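Local coordinates for protein TSC1 N-terminal domain (Chaetomium thermophilum, PDB 7A0M) that probably binds lysosomal phosphoinositides as part of TSC1, a step needed for TSC complex translocation and mTORC1 regulation, at residues B[141-152]-B[173-184]. Sequence-based numbering, arbitrary orientation.
Sequences FIPWLNRLLVRW and LTDALLAFGKKD
Knobs-into-holes packing between two antiparallel helices of an all-helical domain is exemplified by Leu148 and Leu177, each lodged in a four-residue hole of the opposite helix. Leu148 enters among Leu173, Ala176, Leu177 and Phe180, its CD1 branch meeting Ala176 CB at 3.6 Å while CD2 turns to Leu173 CD2. In return, Leu177 sits among Leu145, Leu148, Leu149 and Trp152: its CD2 lies 3.6 Å from Leu148 CB, and its CD1 reaches Trp152 CB. The segment axes, 149° apart in direction, approach to 9.8 Å.

Toward Phe141 the leucines give way to an aromatic cluster. Phe180 turns an edge to the face of Phe141 in an offset edge-to-face pair, planes 67° apart, and receives Trp144 CB over one of its own faces. The indole meets the Phe180 ring obliquely, neither stacked nor edge-on, with Trp144 CE3 3.3 Å from Phe180 CZ. A leucine in place of Phe180 would probably leave Phe141 without its edge-on aromatic partner and open a gap beside Trp144.

Weak hydrogen bonds fringe this apolar seam. Phe141 N makes a weak, nearly straight bond to Asp184 OD2 (3.4 Å), while OD1 of the same carboxylate caps Gly187 N at the start of helix 185-196. With CG anti to its backbone N (chi1 -170°), Trp152 swings its indole to Thr174, where NE1 makes a weak, more bent bond to OG1, whose stronger partner is Glu170 O.

Helix 89-105 adds Phe93 and Trp96 around Trp144, helix 113-125 packs against Phe180 through Thr121 and Leu125, and helix 185-196 brings Phe188 to Leu145 and Phe195 to Leu149.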
# COMPACT_ATOMS: atom_id res chain seq x y z
N PHE B 141 -18.49 -13.32 -40.51
CA PHE B 141 -19.60 -14.04 -39.89
C PHE B 141 -20.70 -13.13 -39.37
O PHE B 141 -21.59 -13.60 -38.65
CB PHE B 141 -19.07 -14.92 -38.75
CG PHE B 141 -18.36 -16.16 -39.23
CD1 PHE B 141 -19.07 -17.19 -39.83
CD2 PHE B 141 -16.99 -16.30 -39.08
CE1 PHE B 141 -18.43 -18.33 -40.27
CE2 PHE B 141 -16.34 -17.44 -39.51
CZ PHE B 141 -17.06 -18.46 -40.11
N ILE B 142 -20.65 -11.83 -39.71
CA ILE B 142 -21.65 -10.89 -39.19
C ILE B 142 -23.08 -11.29 -39.53
O ILE B 142 -23.94 -11.25 -38.63
CB ILE B 142 -21.31 -9.46 -39.65
CG1 ILE B 142 -20.06 -8.94 -38.92
CG2 ILE B 142 -22.48 -8.53 -39.42
CD1 ILE B 142 -19.77 -7.48 -39.17
N PRO B 143 -23.42 -11.67 -40.77
CA PRO B 143 -24.82 -12.04 -41.05
C PRO B 143 -25.29 -13.23 -40.24
O PRO B 143 -26.48 -13.31 -39.89
CB PRO B 143 -24.81 -12.35 -42.55
CG PRO B 143 -23.40 -12.70 -42.85
CD PRO B 143 -22.60 -11.78 -41.99
N TRP B 144 -24.39 -14.17 -39.93
CA TRP B 144 -24.72 -15.25 -39.01
C TRP B 144 -25.01 -14.69 -37.63
O TRP B 144 -26.02 -15.02 -36.99
CB TRP B 144 -23.54 -16.22 -38.94
CG TRP B 144 -23.07 -16.77 -40.26
CD1 TRP B 144 -22.24 -16.13 -41.13
CD2 TRP B 144 -23.25 -18.10 -40.78
NE1 TRP B 144 -21.97 -16.94 -42.21
CE2 TRP B 144 -22.56 -18.16 -42.01
CE3 TRP B 144 -23.96 -19.22 -40.35
CZ2 TRP B 144 -22.56 -19.30 -42.81
CZ3 TRP B 144 -23.95 -20.36 -41.15
CH2 TRP B 144 -23.26 -20.38 -42.37
N LEU B 145 -24.12 -13.82 -37.15
CA LEU B 145 -24.23 -13.25 -35.81
C LEU B 145 -25.47 -12.37 -35.67
O LEU B 145 -26.16 -12.43 -34.65
CB LEU B 145 -22.96 -12.46 -35.51
CG LEU B 145 -21.72 -13.31 -35.22
CD1 LEU B 145 -20.45 -12.53 -35.50
CD2 LEU B 145 -21.74 -13.79 -33.78
N ASN B 146 -25.75 -11.53 -36.67
CA ASN B 146 -26.89 -10.62 -36.57
C ASN B 146 -28.20 -11.39 -36.44
O ASN B 146 -29.08 -10.99 -35.67
CB ASN B 146 -26.95 -9.69 -37.79
CG ASN B 146 -25.88 -8.61 -37.75
OD1 ASN B 146 -25.34 -8.30 -36.69
ND2 ASN B 146 -25.60 -8.02 -38.90
N ARG B 147 -28.34 -12.49 -37.18
CA ARG B 147 -29.52 -13.34 -37.02
C ARG B 147 -29.60 -13.90 -35.60
O ARG B 147 -30.67 -13.91 -34.99
CB ARG B 147 -29.49 -14.46 -38.05
CG ARG B 147 -30.09 -14.07 -39.39
CD ARG B 147 -31.60 -14.22 -39.36
NE ARG B 147 -32.01 -15.55 -39.82
CZ ARG B 147 -33.10 -16.18 -39.40
NH1 ARG B 147 -33.89 -15.62 -38.50
NH2 ARG B 147 -33.40 -17.38 -39.88
N LEU B 148 -28.47 -14.37 -35.07
CA LEU B 148 -28.44 -14.87 -33.70
C LEU B 148 -28.67 -13.75 -32.70
O LEU B 148 -29.38 -13.94 -31.70
CB LEU B 148 -27.11 -15.57 -33.43
CG LEU B 148 -26.80 -16.83 -34.24
CD1 LEU B 148 -25.45 -17.39 -33.81
CD2 LEU B 148 -27.89 -17.87 -34.04
N LEU B 149 -28.07 -12.58 -32.94
CA LEU B 149 -28.19 -11.47 -32.00
C LEU B 149 -29.63 -11.00 -31.88
O LEU B 149 -30.15 -10.85 -30.77
CB LEU B 149 -27.28 -10.32 -32.43
CG LEU B 149 -25.81 -10.48 -32.07
CD1 LEU B 149 -24.98 -9.40 -32.74
CD2 LEU B 149 -25.63 -10.43 -30.56
N VAL B 150 -30.28 -10.74 -33.01
CA VAL B 150 -31.66 -10.23 -32.98
C VAL B 150 -32.56 -11.18 -32.21
O VAL B 150 -33.39 -10.75 -31.39
CB VAL B 150 -32.17 -10.00 -34.42
CG1 VAL B 150 -33.69 -10.11 -34.47
CG2 VAL B 150 -31.72 -8.64 -34.93
N ARG B 151 -32.43 -12.48 -32.44
CA ARG B 151 -33.22 -13.44 -31.68
C ARG B 151 -32.82 -13.52 -30.21
O ARG B 151 -33.65 -13.81 -29.35
CB ARG B 151 -33.14 -14.79 -32.38
CG ARG B 151 -33.60 -14.61 -33.81
CD ARG B 151 -34.80 -15.44 -34.13
NE ARG B 151 -35.14 -15.33 -35.54
CZ ARG B 151 -35.75 -14.27 -36.05
NH1 ARG B 151 -36.08 -13.25 -35.25
NH2 ARG B 151 -36.07 -14.22 -37.33
N TRP B 152 -31.54 -13.29 -29.91
CA TRP B 152 -31.10 -13.32 -28.53
C TRP B 152 -31.57 -12.10 -27.75
O TRP B 152 -31.68 -12.17 -26.52
CB TRP B 152 -29.57 -13.42 -28.47
CG TRP B 152 -29.05 -13.70 -27.11
CD1 TRP B 152 -28.89 -14.92 -26.53
CD2 TRP B 152 -28.60 -12.74 -26.15
NE1 TRP B 152 -28.38 -14.78 -25.26
CE2 TRP B 152 -28.19 -13.45 -25.01
CE3 TRP B 152 -28.51 -11.34 -26.15
CZ2 TRP B 152 -27.70 -12.82 -23.87
CZ3 TRP B 152 -28.02 -10.71 -25.02
CH2 TRP B 152 -27.62 -11.45 -23.90
N LEU B 173 -28.87 -20.28 -28.80
CA LEU B 173 -28.49 -18.93 -29.21
C LEU B 173 -27.18 -18.50 -28.54
O LEU B 173 -26.33 -17.88 -29.18
CB LEU B 173 -29.61 -17.95 -28.88
CG LEU B 173 -30.79 -17.93 -29.85
CD1 LEU B 173 -31.89 -17.00 -29.35
CD2 LEU B 173 -30.34 -17.53 -31.25
N THR B 174 -27.02 -18.82 -27.26
CA THR B 174 -25.80 -18.44 -26.55
C THR B 174 -24.59 -19.22 -27.06
O THR B 174 -23.56 -18.63 -27.40
CB THR B 174 -25.98 -18.65 -25.04
OG1 THR B 174 -27.08 -17.86 -24.57
CG2 THR B 174 -24.71 -18.24 -24.30
N ASP B 175 -24.70 -20.55 -27.11
CA ASP B 175 -23.57 -21.37 -27.54
C ASP B 175 -23.18 -21.06 -28.98
O ASP B 175 -22.00 -21.07 -29.33
CB ASP B 175 -23.90 -22.86 -27.38
CG ASP B 175 -24.07 -23.26 -25.93
OD1 ASP B 175 -23.95 -22.39 -25.05
OD2 ASP B 175 -24.33 -24.46 -25.68
N ALA B 176 -24.17 -20.79 -29.84
CA ALA B 176 -23.86 -20.44 -31.22
C ALA B 176 -23.19 -19.08 -31.31
O ALA B 176 -22.21 -18.91 -32.05
CB ALA B 176 -25.12 -20.49 -32.08
N LEU B 177 -23.70 -18.09 -30.57
CA LEU B 177 -23.07 -16.78 -30.56
C LEU B 177 -21.64 -16.86 -30.04
O LEU B 177 -20.73 -16.22 -30.58
CB LEU B 177 -23.88 -15.80 -29.71
CG LEU B 177 -25.08 -15.12 -30.38
CD1 LEU B 177 -25.99 -14.49 -29.34
CD2 LEU B 177 -24.59 -14.07 -31.36
N LEU B 178 -21.42 -17.65 -28.98
CA LEU B 178 -20.07 -17.82 -28.46
C LEU B 178 -19.20 -18.60 -29.44
O LEU B 178 -18.00 -18.31 -29.58
CB LEU B 178 -20.12 -18.53 -27.10
CG LEU B 178 -20.63 -17.67 -25.94
CD1 LEU B 178 -20.50 -18.41 -24.62
CD2 LEU B 178 -19.89 -16.34 -25.89
N ALA B 179 -19.77 -19.59 -30.12
CA ALA B 179 -19.01 -20.35 -31.11
C ALA B 179 -18.63 -19.48 -32.30
O ALA B 179 -17.48 -19.50 -32.76
CB ALA B 179 -19.80 -21.57 -31.57
N PHE B 180 -19.59 -18.70 -32.82
CA PHE B 180 -19.28 -17.76 -33.89
C PHE B 180 -18.32 -16.68 -33.42
O PHE B 180 -17.45 -16.24 -34.18
CB PHE B 180 -20.57 -17.14 -34.43
CG PHE B 180 -21.27 -17.99 -35.45
CD1 PHE B 180 -20.88 -17.98 -36.78
CD2 PHE B 180 -22.34 -18.79 -35.08
CE1 PHE B 180 -21.53 -18.76 -37.71
CE2 PHE B 180 -22.99 -19.57 -36.01
CZ PHE B 180 -22.59 -19.56 -37.33
N GLY B 181 -18.46 -16.25 -32.17
CA GLY B 181 -17.56 -15.24 -31.64
C GLY B 181 -16.15 -15.76 -31.43
O GLY B 181 -15.18 -15.03 -31.62
N LYS B 182 -16.03 -17.03 -31.03
CA LYS B 182 -14.71 -17.63 -30.89
C LYS B 182 -14.00 -17.74 -32.24
O LYS B 182 -12.78 -17.61 -32.31
CB LYS B 182 -14.82 -19.01 -30.24
CG LYS B 182 -13.49 -19.65 -29.91
CD LYS B 182 -13.67 -21.06 -29.36
CE LYS B 182 -12.39 -21.58 -28.74
NZ LYS B 182 -12.64 -22.73 -27.83
N LYS B 183 -14.76 -17.97 -33.31
CA LYS B 183 -14.16 -18.09 -34.64
C LYS B 183 -13.83 -16.73 -35.23
O LYS B 183 -12.80 -16.57 -35.89
CB LYS B 183 -15.11 -18.87 -35.56
CG LYS B 183 -14.46 -19.37 -36.84
CD LYS B 183 -13.55 -20.56 -36.55
CE LYS B 183 -12.72 -20.93 -37.77
NZ LYS B 183 -13.57 -21.27 -38.94
N ASP B 184 -14.70 -15.74 -35.01
CA ASP B 184 -14.54 -14.39 -35.56
C ASP B 184 -14.76 -13.39 -34.43
O ASP B 184 -15.86 -12.82 -34.30
CB ASP B 184 -15.50 -14.15 -36.72
CG ASP B 184 -15.28 -12.81 -37.39
OD1 ASP B 184 -14.22 -12.19 -37.17
OD2 ASP B 184 -16.18 -12.38 -38.15